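Local coordinates for protein serine acetyltransferase (Entamoeba histolytica, PDB 3Q1X) that probably catalyses the transfer of an acetyl group from acetyl-CoA to L-serine, a step in cysteine biosynthesis, at residues Pro118-Ser121 with Leu122-Arg125; Cys196-Tyr199 with Gln200-Leu204; Ala91-Glu94 with Lys95-Ser98; Tyr6-Ala9 with His10-Glu14; Ile164-His167 with Pro168-Ile172. All blocks are in the same frame, centred on the assembly; numbering follows the deposited sequence.

Contact 1. Residues Pro118-Ser121 with Leu122-Arg125; sequences PGLS and LIIR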
loop_
_atom_site.group_PDB
_atom_site.type_symbol
_atom_site.label_atom_id
_atom_site.label_comp_id
_atom_site.label_asym_id
_atom_site.label_seq_id
_atom_site.Cartn_x
_atom_site.Cartn_y
_atom_site.Cartn_z
ATOM N N PRO A 118 3.401 9.761 -20.848
ATOM C CA PRO A 118 2.996 10.391 -22.116
ATOM C C PRO A 118 3.007 11.934 -22.095
ATOM O O PRO A 118 3.050 12.571 -23.162
ATOM C CB PRO A 118 1.568 9.880 -22.304
ATOM C CG PRO A 118 1.067 9.687 -20.900
ATOM C CD PRO A 118 2.250 9.180 -20.133
ATOM N N GLY A 119 2.944 12.512 -20.900
ATOM C CA GLY A 119 2.946 13.975 -20.702
ATOM C C GLY A 119 2.819 14.300 -19.225
ATOM O O GLY A 119 2.495 13.420 -18.422
ATOM N N LEU A 120 3.094 15.549 -18.856
ATOM C CA LEU A 120 3.041 15.960 -17.450
ATOM C C LEU A 120 1.663 15.745 -16.840
ATOM O O LEU A 120 1.562 15.402 -15.667
ATOM C CB LEU A 120 3.492 17.419 -17.257
ATOM C CG LEU A 120 4.940 17.760 -17.638
ATOM C CD1 LEU A 120 5.360 19.090 -17.064
ATOM C CD2 LEU A 120 5.909 16.694 -17.165
ATOM N N SER A 121 0.618 15.932 -17.646
ATOM C CA SER A 121 -0.755 15.779 -17.165
ATOM C C SER A 121 -1.017 14.455 -16.440
ATOM O O SER A 121 -1.728 14.456 -15.451
ATOM C CB SER A 121 -1.804 16.020 -18.269
ATOM O OG SER A 121 -1.870 14.962 -19.193
ATOM N N LEU A 122 -0.449 13.340 -16.920
ATOM C CA LEU A 122 -0.685 12.029 -16.283
ATOM C C LEU A 122 0.089 11.870 -14.975
ATOM O O LEU A 122 -0.381 11.216 -14.029
ATOM C CB LEU A 122 -0.336 10.874 -17.229
ATOM C CG LEU A 122 -0.884 9.524 -16.748
ATOM C CD1 LEU A 122 -2.423 9.557 -16.686
ATOM C CD2 LEU A 122 -0.402 8.413 -17.639
ATOM N N ILE A 123 1.278 12.468 -14.931
ATOM C CA ILE A 123 2.098 12.485 -13.729
ATOM C C ILE A 123 1.402 13.263 -12.624
ATOM O O ILE A 123 1.280 12.785 -11.488
ATOM C CB ILE A 123 3.511 13.057 -14.027
ATOM C CG1 ILE A 123 4.133 12.309 -15.215
ATOM C CG2 ILE A 123 4.398 12.956 -12.788
ATOM C CD1 ILE A 123 5.529 12.791 -15.621
ATOM N N ILE A 124 0.919 14.449 -12.991
ATOM C CA ILE A 124 0.137 15.307 -12.119
ATOM C C ILE A 124 -1.110 14.596 -11.606
ATOM O O ILE A 124 -1.398 14.639 -10.419
ATOM C CB ILE A 124 -0.252 16.614 -12.839
ATOM C CG1 ILE A 124 1.027 17.408 -13.152
ATOM C CG2 ILE A 124 -1.296 17.395 -12.020
ATOM C CD1 ILE A 124 0.845 18.646 -13.999
ATOM N N ARG A 125 -1.825 13.930 -12.506
ATOM C CA ARG A 125 -3.097 13.321 -12.151
ATOM C C ARG A 125 -2.962 12.106 -11.245
ATOM O O ARG A 125 -3.781 11.917 -10.355
ATOM C CB ARG A 125 -3.876 12.940 -13.411
ATOM C CG ARG A 125 -4.492 14.119 -14.144
ATOM C CD ARG A 125 -5.760 14.591 -13.465
ATOM N NE ARG A 125 -6.752 13.524 -13.397
ATOM C CZ ARG A 125 -7.887 13.587 -12.710
ATOM N NH1 ARG A 125 -8.185 14.670 -11.992
ATOM N NH2 ARG A 125 -8.721 12.553 -12.733
#
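Leu120 O accepts the backbone N-H of Ile124 at 2.9 Å, with a nearly straight N-H...O angle of 177°. This is an early turn of the short alpha-helix 120-126. The side chain of Ile124 lies against the same oxygen. Its CG1 branch sits beside its own backbone N (chi1 -65°) and comes within 3.3 Å of Leu120 O. The next rung runs from Arg125 N to Ser121 O, 3.0 Å apart. A weak bond of 3.3 Å from Leu122 N to Gly119 O ties the incoming loop to the helix. On one side of the turn, Leu122 CD2 packs on the Pro118 ring, 3.7 Å from CD, and the two side chains cross at about a right angle. Around the turn, Leu120 CD2 meets Ile123 CD1 at 4.2 Å. Ile123 and Ile124 also rest on Leu107 of helix 82-113. The guanidinium of Arg125 reaches beyond the turn. Its NH2 bonds Pro30 O and forms a salt bridge with Glu153 of a second subunit, and its NE bonds Tyr79 of that subunit. The start of this side chain stays close to the turn, with Arg125 CG 3.1 Å from Ser121 O.

Contact 2. Residues Cys196-Tyr199 with Gln200-Leu204; sequences CRIY and QSVTL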
loop_
_atom_site.group_PDB
_atom_site.type_symbol
_atom_site.label_atom_id
_atom_site.label_comp_id
_atom_site.label_asym_id
_atom_site.label_seq_id
_atom_site.Cartn_x
_atom_site.Cartn_y
_atom_site.Cartn_z
ATOM N N CYS A 196 17.603 13.306 -7.898
ATOM C CA CYS A 196 17.644 11.959 -7.354
ATOM C C CYS A 196 16.518 11.160 -7.978
ATOM O O CYS A 196 15.367 11.609 -8.017
ATOM C CB CYS A 196 17.531 11.963 -5.832
ATOM S SG CYS A 196 17.854 10.360 -5.088
ATOM N N ARG A 197 16.869 9.998 -8.513
ATOM C CA ARG A 197 15.904 9.085 -9.103
ATOM C C ARG A 197 15.874 7.810 -8.277
ATOM O O ARG A 197 16.886 7.123 -8.152
ATOM C CB ARG A 197 16.284 8.769 -10.550
ATOM C CG ARG A 197 15.240 7.990 -11.323
ATOM C CD ARG A 197 15.683 7.803 -12.765
ATOM N NE ARG A 197 15.833 9.081 -13.461
ATOM C CZ ARG A 197 16.408 9.242 -14.648
ATOM N NH1 ARG A 197 16.924 8.205 -15.301
ATOM N NH2 ARG A 197 16.477 10.453 -15.179
ATOM N N ILE A 198 14.712 7.498 -7.713
ATOM C CA ILE A 198 14.572 6.381 -6.774
ATOM C C ILE A 198 13.486 5.418 -7.233
ATOM O O ILE A 198 12.387 5.840 -7.594
ATOM C CB ILE A 198 14.258 6.888 -5.330
ATOM C CG1 ILE A 198 15.432 7.699 -4.771
ATOM C CG2 ILE A 198 13.880 5.736 -4.391
ATOM C CD1 ILE A 198 15.200 8.275 -3.375
ATOM N N TYR A 199 13.798 4.128 -7.188
ATOM C CA TYR A 199 12.869 3.078 -7.560
ATOM C C TYR A 199 12.209 2.379 -6.366
ATOM O O TYR A 199 12.533 2.640 -5.188
ATOM C CB TYR A 199 13.558 2.068 -8.478
ATOM C CG TYR A 199 13.818 2.646 -9.833
ATOM C CD1 TYR A 199 12.854 2.560 -10.841
ATOM C CD2 TYR A 199 15.008 3.335 -10.106
ATOM C CE1 TYR A 199 13.077 3.120 -12.095
ATOM C CE2 TYR A 199 15.241 3.903 -11.365
ATOM C CZ TYR A 199 14.272 3.784 -12.351
ATOM O OH TYR A 199 14.483 4.343 -13.588
ATOM N N GLN A 200 11.281 1.488 -6.698
ATOM C CA GLN A 200 10.531 0.706 -5.726
ATOM C C GLN A 200 11.472 0.015 -4.740
ATOM O O GLN A 200 12.598 -0.349 -5.100
ATOM C CB GLN A 200 9.625 -0.314 -6.441
ATOM C CG GLN A 200 10.333 -1.339 -7.349
ATOM C CD GLN A 200 10.550 -0.861 -8.782
ATOM O OE1 GLN A 200 10.699 0.325 -9.038
ATOM N NE2 GLN A 200 10.599 -1.806 -9.719
ATOM N N SER A 201 11.021 -0.112 -3.494
ATOM C CA SER A 201 11.721 -0.886 -2.468
ATOM C C SER A 201 13.095 -0.358 -2.044
ATOM O O SER A 201 13.904 -1.109 -1.479
ATOM C CB SER A 201 11.837 -2.348 -2.924
ATOM O OG SER A 201 10.587 -3.003 -2.816
ATOM N N VAL A 202 13.344 0.928 -2.288
ATOM C CA VAL A 202 14.601 1.555 -1.882
ATOM C C VAL A 202 14.488 2.110 -0.479
ATOM O O VAL A 202 13.547 2.845 -0.171
ATOM C CB VAL A 202 15.023 2.670 -2.853
ATOM C CG1 VAL A 202 16.029 3.634 -2.200
ATOM C CG2 VAL A 202 15.587 2.061 -4.118
ATOM N N THR A 203 15.446 1.753 0.366
ATOM C CA THR A 203 15.566 2.370 1.686
ATOM C C THR A 203 16.742 3.336 1.753
ATOM O O THR A 203 17.878 2.977 1.423
ATOM C CB THR A 203 15.669 1.325 2.817
ATOM O OG1 THR A 203 14.460 0.547 2.857
ATOM C CG2 THR A 203 15.874 2.011 4.171
ATOM N N LEU A 204 16.444 4.564 2.168
ATOM C CA LEU A 204 17.448 5.534 2.587
ATOM C C LEU A 204 17.186 5.754 4.061
ATOM O O LEU A 204 16.443 6.655 4.437
ATOM C CB LEU A 204 17.314 6.850 1.818
ATOM C CG LEU A 204 17.816 6.857 0.372
ATOM C CD1 LEU A 204 17.455 8.161 -0.301
ATOM C CD2 LEU A 204 19.330 6.633 0.313
#
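Ile198 CG2 packs on Val202 CB at 3.6 Å, and Ile198 CD1 meets Leu204 CD1 at 3.8 Å. The CG2 branch serves one partner and the longer CG1-CD1 arm the other. These side chains face each other across a corner of the left-handed beta-helix, where the chain passes from strand 197-198 to strand 203-205. The corner is a type II beta turn from Tyr199 to Val202. It is closed by a weak bond of 3.5 Å from Val202 N to Tyr199 O. Val202 CG2 also lies against that oxygen, at 3.3 Å. Within the turn, Gln200 folds back on its neighbour. Its CG stands between the backbone N and the carbonyl carbon (chi1 59°), and the chain bends again at chi2. OE1 thereby reaches the edge of the Tyr199 ring, in its plane, 3.6 Å from CD1. The amide and ring planes are 64° apart. Farther out, Ile232 supports Val202 and Leu204. Tyr199 OH bonds His208 N of a second subunit, and Gln200 NE2 bonds Thr203 OG1 of the same subunit. His208 belongs to the serine pocket, and the Tyr199 side chain is about 4 Å from a bound serine, so the Tyr199 bond lies beside that pocket. The bond through NE2 across the interface probably fixes which way the amide is turned. OE1 is then set against the ring's C-H edge, probably a mildly favourable electrostatic contact.

Contact 3. Residues Ala91-Glu94 with Lys95-Ser98; sequences AILE and KLPS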
loop_
_atom_site.group_PDB
_atom_site.type_symbol
_atom_site.label_atom_id
_atom_site.label_comp_id
_atom_site.label_asym_id
_atom_site.label_seq_id
_atom_site.Cartn_x
_atom_site.Cartn_y
_atom_site.Cartn_z
ATOM N N ALA A 91 4.394 29.846 8.228
ATOM C CA ALA A 91 5.598 29.308 7.582
ATOM C C ALA A 91 5.307 28.478 6.334
ATOM O O ALA A 91 6.018 28.588 5.331
ATOM C CB ALA A 91 6.402 28.506 8.551
ATOM N N ILE A 92 4.280 27.633 6.392
ATOM C CA ILE A 92 3.825 26.916 5.195
ATOM C C ILE A 92 3.420 27.906 4.092
ATOM O O ILE A 92 3.927 27.846 2.964
ATOM C CB ILE A 92 2.632 25.962 5.487
ATOM C CG1 ILE A 92 3.060 24.811 6.392
ATOM C CG2 ILE A 92 2.081 25.383 4.194
ATOM C CD1 ILE A 92 1.906 24.110 7.093
ATOM N N LEU A 93 2.510 28.819 4.432
ATOM C CA LEU A 93 2.058 29.836 3.486
ATOM C C LEU A 93 3.233 30.564 2.826
ATOM O O LEU A 93 3.287 30.668 1.591
ATOM C CB LEU A 93 1.086 30.817 4.160
ATOM C CG LEU A 93 -0.350 30.317 4.363
ATOM C CD1 LEU A 93 -1.078 31.170 5.391
ATOM C CD2 LEU A 93 -1.126 30.265 3.042
ATOM N N GLU A 94 4.176 31.025 3.649
ATOM C CA GLU A 94 5.412 31.665 3.180
ATOM C C GLU A 94 6.136 30.873 2.090
ATOM O O GLU A 94 6.561 31.448 1.086
ATOM C CB GLU A 94 6.359 31.893 4.354
ATOM C CG GLU A 94 7.571 32.751 4.014
ATOM C CD GLU A 94 8.619 32.766 5.118
ATOM O OE1 GLU A 94 8.314 32.367 6.268
ATOM O OE2 GLU A 94 9.761 33.184 4.836
ATOM N N LYS A 95 6.253 29.558 2.295
ATOM C CA LYS A 95 7.003 28.681 1.394
ATOM C C LYS A 95 6.230 28.177 0.175
ATOM O O LYS A 95 6.822 27.555 -0.701
ATOM C CB LYS A 95 7.538 27.465 2.170
ATOM C CG LYS A 95 8.636 27.777 3.172
ATOM C CD LYS A 95 10.014 27.826 2.521
ATOM C CE LYS A 95 11.042 28.312 3.522
ATOM N NZ LYS A 95 10.916 29.779 3.781
ATOM N N LEU A 96 4.920 28.420 0.097
ATOM C CA LEU A 96 4.127 27.802 -0.989
ATOM C C LEU A 96 4.568 28.177 -2.412
ATOM O O LEU A 96 4.584 27.304 -3.298
ATOM C CB LEU A 96 2.613 28.010 -0.793
ATOM C CG LEU A 96 2.026 27.250 0.397
ATOM C CD1 LEU A 96 0.549 27.594 0.571
ATOM C CD2 LEU A 96 2.201 25.742 0.247
ATOM N N PRO A 97 4.935 29.450 -2.646
ATOM C CA PRO A 97 5.467 29.760 -3.986
ATOM C C PRO A 97 6.753 28.995 -4.330
ATOM O O PRO A 97 6.860 28.471 -5.444
ATOM C CB PRO A 97 5.719 31.273 -3.927
ATOM C CG PRO A 97 4.739 31.760 -2.921
ATOM C CD PRO A 97 4.693 30.680 -1.866
ATOM N N SER A 98 7.694 28.899 -3.388
ATOM C CA SER A 98 8.948 28.187 -3.662
ATOM C C SER A 98 8.712 26.686 -3.858
ATOM O O SER A 98 9.328 26.064 -4.719
ATOM C CB SER A 98 10.017 28.450 -2.592
ATOM O OG SER A 98 9.656 27.954 -1.321
HETATM O O HOH W 1 8.148 30.753 -1.163
#
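Lys95 NZ lies over one face of the Glu94 carboxylate, not at its edge, in a long salt bridge of 3.7 Å to Glu94 OE2. The two side chains extend together on a rather exposed side of the alpha-helix 82-113. Glu94 CG is anti to the backbone N (chi1 -171°) and the chain beyond is extended. Lys95 bends at chi2 and chi4 to bring NZ alongside. On the buried side, Leu96 spreads its two methyls over the preceding turn. CD2 meets Ile92 CG2 and CD1 meets Leu93 CD2, each pair at 4.0 Å. These leucine and isoleucine side chains pack against helix 59-79, with Leu65 touching both Leu93 and Leu96. The helix kinks here, because neither Pro97 N, which has no hydrogen, nor Ser98 N is bonded directly to a carbonyl one turn back. Leu96 N bonds Leu93 O at 3.2 Å from well above the carbonyl plane, an i to i+3 bond that marks a tightened turn before the proline. A water bridges the missing rung: it donates to Glu94 O at 2.8 Å and accepts a hydrogen bond from Ser98 N at 2.9 Å. Ser98 OG also turns back, donating to Lys95 O at 2.9 Å.

Contact 4. Residues Tyr6-Ala9 with His10-Glu14; sequences YSIA and HQLYE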
loop_
_atom_site.group_PDB
_atom_site.type_symbol
_atom_site.label_atom_id
_atom_site.label_comp_id
_atom_site.label_asym_id
_atom_site.label_seq_id
_atom_site.Cartn_x
_atom_site.Cartn_y
_atom_site.Cartn_z
ATOM N N TYR A 6 -4.582 35.748 1.095
ATOM C CA TYR A 6 -4.887 36.476 -0.135
ATOM C C TYR A 6 -3.623 36.785 -0.955
ATOM O O TYR A 6 -3.622 36.623 -2.181
ATOM C CB TYR A 6 -5.663 37.785 0.109
ATOM C CG TYR A 6 -5.564 38.625 -1.140
ATOM C CD1 TYR A 6 -6.426 38.414 -2.219
ATOM C CD2 TYR A 6 -4.532 39.547 -1.300
ATOM C CE1 TYR A 6 -6.291 39.141 -3.395
ATOM C CE2 TYR A 6 -4.386 40.275 -2.485
ATOM C CZ TYR A 6 -5.271 40.070 -3.521
ATOM O OH TYR A 6 -5.124 40.792 -4.681
ATOM N N SER A 7 -2.565 37.241 -0.278
ATOM C CA SER A 7 -1.320 37.627 -0.956
ATOM C C SER A 7 -0.615 36.425 -1.560
ATOM O O SER A 7 -0.085 36.504 -2.668
ATOM C CB SER A 7 -0.368 38.368 -0.012
ATOM O OG SER A 7 0.330 37.478 0.854
ATOM N N ILE A 8 -0.613 35.319 -0.816
ATOM C CA ILE A 8 0.011 34.086 -1.287
ATOM C C ILE A 8 -0.791 33.487 -2.448
ATOM O O ILE A 8 -0.207 33.050 -3.437
ATOM C CB ILE A 8 0.246 33.063 -0.128
ATOM C CG1 ILE A 8 1.256 33.613 0.900
ATOM C CG2 ILE A 8 0.696 31.696 -0.653
ATOM C CD1 ILE A 8 2.651 33.939 0.357
ATOM N N ALA A 9 -2.120 33.485 -2.343
ATOM C CA ALA A 9 -2.975 32.995 -3.431
ATOM C C ALA A 9 -2.843 33.844 -4.689
ATOM O O ALA A 9 -2.923 33.328 -5.803
ATOM C CB ALA A 9 -4.427 32.935 -2.995
ATOM N N HIS A 10 -2.650 35.151 -4.502
ATOM C CA HIS A 10 -2.389 36.044 -5.625
ATOM C C HIS A 10 -1.095 35.667 -6.359
ATOM O O HIS A 10 -1.091 35.589 -7.588
ATOM C CB HIS A 10 -2.351 37.509 -5.186
ATOM C CG HIS A 10 -2.003 38.451 -6.296
ATOM N ND1 HIS A 10 -2.877 38.750 -7.319
ATOM C CD2 HIS A 10 -0.864 39.134 -6.564
ATOM C CE1 HIS A 10 -2.296 39.586 -8.162
ATOM N NE2 HIS A 10 -1.075 39.835 -7.727
ATOM N N GLN A 11 -0.015 35.443 -5.605
ATOM C CA GLN A 11 1.283 35.057 -6.175
ATOM C C GLN A 11 1.206 33.716 -6.915
ATOM O O GLN A 11 1.647 33.614 -8.059
ATOM C CB GLN A 11 2.391 35.035 -5.108
ATOM C CG GLN A 11 3.731 34.520 -5.644
ATOM C CD GLN A 11 4.915 34.787 -4.727
ATOM O OE1 GLN A 11 4.754 35.123 -3.552
ATOM N NE2 GLN A 11 6.121 34.611 -5.264
ATOM N N LEU A 12 0.630 32.711 -6.257
ATOM C CA LEU A 12 0.410 31.389 -6.858
ATOM C C LEU A 12 -0.437 31.470 -8.136
ATOM O O LEU A 12 -0.172 30.763 -9.117
ATOM C CB LEU A 12 -0.239 30.444 -5.841
ATOM C CG LEU A 12 0.614 29.930 -4.673
ATOM C CD1 LEU A 12 -0.260 29.193 -3.659
ATOM C CD2 LEU A 12 1.762 29.035 -5.130
ATOM N N TYR A 13 -1.440 32.343 -8.132
ATOM C CA TYR A 13 -2.275 32.528 -9.317
ATOM C C TYR A 13 -1.500 33.120 -10.497
ATOM O O TYR A 13 -1.655 32.667 -11.639
ATOM C CB TYR A 13 -3.509 33.376 -8.993
ATOM C CG TYR A 13 -4.427 33.571 -10.178
ATOM C CD1 TYR A 13 -5.194 32.516 -10.672
ATOM C CD2 TYR A 13 -4.522 34.812 -10.810
ATOM C CE1 TYR A 13 -6.036 32.691 -11.769
ATOM C CE2 TYR A 13 -5.360 34.998 -11.903
ATOM C CZ TYR A 13 -6.114 33.933 -12.375
ATOM O OH TYR A 13 -6.943 34.114 -13.456
ATOM N N GLU A 14 -0.677 34.131 -10.213
ATOM C CA GLU A 14 0.173 34.770 -11.219
ATOM C C GLU A 14 1.202 33.793 -11.787
ATOM O O GLU A 14 1.506 33.825 -12.985
ATOM C CB GLU A 14 0.867 36.003 -10.628
ATOM C CG GLU A 14 -0.036 37.233 -10.494
ATOM C CD GLU A 14 -0.527 37.767 -11.837
ATOM O OE1 GLU A 14 0.314 38.079 -12.709
ATOM O OE2 GLU A 14 -1.759 37.879 -12.021
#
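Tyr6 and His10 run alongside each other, one turn apart on helix 2-18. Both have CG anti to the backbone N, with chi1 of 164° in Tyr6 and 176° in His10. His10 CB stands loosely over one face of the Tyr6 ring. Tyr6 OH comes obliquely to the His10 ring, 4.0 Å from His10 ND1. That nitrogen has its hydrogen-bond partner in Glu58 OE1. One face of the imidazole carries Glu14 CG, 3.8 Å above the His10 ring plane and offset toward its rim. Tyr6, His10 and Glu14 thus form a row along one side of the helix. On another side, Ile8 CG2 meets Leu12 CD1 at 4.0 Å. Leu12 CG points back, opposite its carbonyl carbon (chi1 -72°), which keeps the side chain over the previous turn. The backbone under it is regular. Leu12 N bonds Ile8 O at 3.0 Å, and Tyr13 N bonds Ala9 O at 2.9 Å. Tyr13 CB presses close to that acceptor, 3.2 Å from Ala9 O, while its ring turns outward from this turn. Helix 59-79 lies against one part of the helix, with Leu65 on Ile8, Ala62 on Ala9 and Ile61 on Tyr13. Helix 82-113 adjoins another part, where Arg101 touches Gln11 and Lys100 touches Leu12.

Contact 5. Residues Ile164-His167 with Pro168-Ile172; sequences IDIH and PGASI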
loop_
_atom_site.group_PDB
_atom_site.type_symbol
_atom_site.label_atom_id
_atom_site.label_comp_id
_atom_site.label_asym_id
_atom_site.label_seq_id
_atom_site.Cartn_x
_atom_site.Cartn_y
_atom_site.Cartn_z
ATOM N N ILE A 164 4.641 4.703 -0.077
ATOM C CA ILE A 164 5.890 5.463 -0.005
ATOM C C ILE A 164 5.980 6.102 1.385
ATOM O O ILE A 164 5.032 6.757 1.838
ATOM C CB ILE A 164 5.966 6.546 -1.107
ATOM C CG1 ILE A 164 5.844 5.924 -2.504
ATOM C CG2 ILE A 164 7.261 7.382 -0.981
ATOM C CD1 ILE A 164 5.673 6.947 -3.606
ATOM N N ASP A 165 7.124 5.915 2.031
ATOM C CA ASP A 165 7.306 6.187 3.449
ATOM C C ASP A 165 8.411 7.214 3.616
ATOM O O ASP A 165 9.581 6.858 3.720
ATOM C CB ASP A 165 7.671 4.880 4.177
ATOM C CG ASP A 165 7.522 4.976 5.695
ATOM O OD1 ASP A 165 7.277 6.085 6.249
ATOM O OD2 ASP A 165 7.637 3.913 6.347
ATOM N N ILE A 166 8.039 8.488 3.635
ATOM C CA ILE A 166 9.008 9.571 3.705
ATOM C C ILE A 166 8.776 10.308 5.005
ATOM O O ILE A 166 7.710 10.905 5.198
ATOM C CB ILE A 166 8.855 10.578 2.528
ATOM C CG1 ILE A 166 9.019 9.883 1.176
ATOM C CG2 ILE A 166 9.869 11.721 2.674
ATOM C CD1 ILE A 166 8.856 10.817 -0.022
ATOM N N HIS A 167 9.745 10.254 5.911
ATOM C CA HIS A 167 9.616 10.992 7.161
ATOM C C HIS A 167 9.618 12.496 6.885
ATOM O O HIS A 167 10.433 12.961 6.083
ATOM C CB HIS A 167 10.731 10.648 8.147
ATOM C CG HIS A 167 10.488 11.198 9.513
ATOM N ND1 HIS A 167 9.999 10.433 10.551
ATOM C CD2 HIS A 167 10.600 12.459 9.994
ATOM C CE1 HIS A 167 9.861 11.192 11.624
ATOM N NE2 HIS A 167 10.220 12.423 11.314
ATOM N N PRO A 168 8.694 13.257 7.519
ATOM C CA PRO A 168 8.650 14.698 7.255
ATOM C C PRO A 168 9.959 15.442 7.513
ATOM O O PRO A 168 10.140 16.539 6.989
ATOM C CB PRO A 168 7.541 15.199 8.199
ATOM C CG PRO A 168 7.375 14.110 9.229
ATOM C CD PRO A 168 7.605 12.856 8.432
ATOM N N GLY A 169 10.852 14.839 8.305
ATOM C CA GLY A 169 12.183 15.403 8.600
ATOM C C GLY A 169 13.197 15.329 7.467
ATOM O O GLY A 169 14.153 16.103 7.438
ATOM N N ALA A 170 12.994 14.406 6.529
ATOM C CA ALA A 170 13.903 14.266 5.391
ATOM C C ALA A 170 14.021 15.587 4.643
ATOM O O ALA A 170 13.049 16.333 4.523
ATOM C CB ALA A 170 13.430 13.161 4.458
ATOM N N SER A 171 15.225 15.877 4.167
ATOM C CA SER A 171 15.482 17.066 3.360
ATOM C C SER A 171 15.742 16.633 1.928
ATOM O O SER A 171 16.668 15.873 1.665
ATOM C CB SER A 171 16.677 17.849 3.913
ATOM O OG SER A 171 16.566 18.008 5.314
ATOM N N ILE A 172 14.911 17.102 1.000
ATOM C CA ILE A 172 15.009 16.667 -0.393
ATOM C C ILE A 172 15.000 17.855 -1.355
ATOM O O ILE A 172 14.061 18.662 -1.362
ATOM C CB ILE A 172 13.881 15.656 -0.777
ATOM C CG1 ILE A 172 13.738 14.550 0.280
ATOM C CG2 ILE A 172 14.145 15.051 -2.148
ATOM C CD1 ILE A 172 12.548 13.621 0.061
#
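His167 to Ala170 form a type I beta turn, closed by a bond of 3.0 Å from Ala170 N to His167 O. The donor stands above the carbonyl plane, 48° out of it. The turn is a corner of the left-handed beta-helix and joins strand 165-166 in one sheet to strand 171-172 in the next. Pro168 takes the second position, where its ring fits the required phi. Pro168 CD lies over one face of the His167 imidazole, 3.6 Å from the ring centroid, in a CH-pi contact. His167 CG is anti to the backbone N (chi1 -170°), which swings the ring out over the turn. His167 CD2 is pressed to 2.9 Å from Gly169 N, and Gly169 CA lies at the ring edge, in plane. The His167 side chain is about 6 Å from a bound serine and touches Ala116 of the third subunit. On the inner side of the corner, Ile166 CG2 touches both Ala170 CB and Ile172 CD1, each at 4.2 Å. Ile186, from the next coil, packs on Ile166 and Ala170. Helix 128-144 also packs here: His140 ND1 bonds Pro168 O, and Tyr136 OH bonds Ala170 O. The C-H groups next to a proline nitrogen are somewhat electron-poor. Placing CD on the electron-rich imidazole face probably steadies both the rotation of the ring and the shape of the turn.

In the fold
Each contact is local, so no large loops are closed, and the five follow in series without nesting or crossing. Contact 4 comes first, in helix 2-18. Contact 3, in helix 82-113, touches it where Pro97 meets Gln11 and Leu93 O meets Ile8 CD1, joining two helices of the N-terminal part. Contact 1 follows at the start of helix 120-126, with its centre about 24 Å from those of both. Contacts 5 and 2 close tight turns at corners of the beta-helix. Their centres are about 12 Å apart, and both reach the sheet containing strands 165-166 and 203-205. Contacts 1 and 2 touch the second subunit; contacts 2 and 5 touch the third.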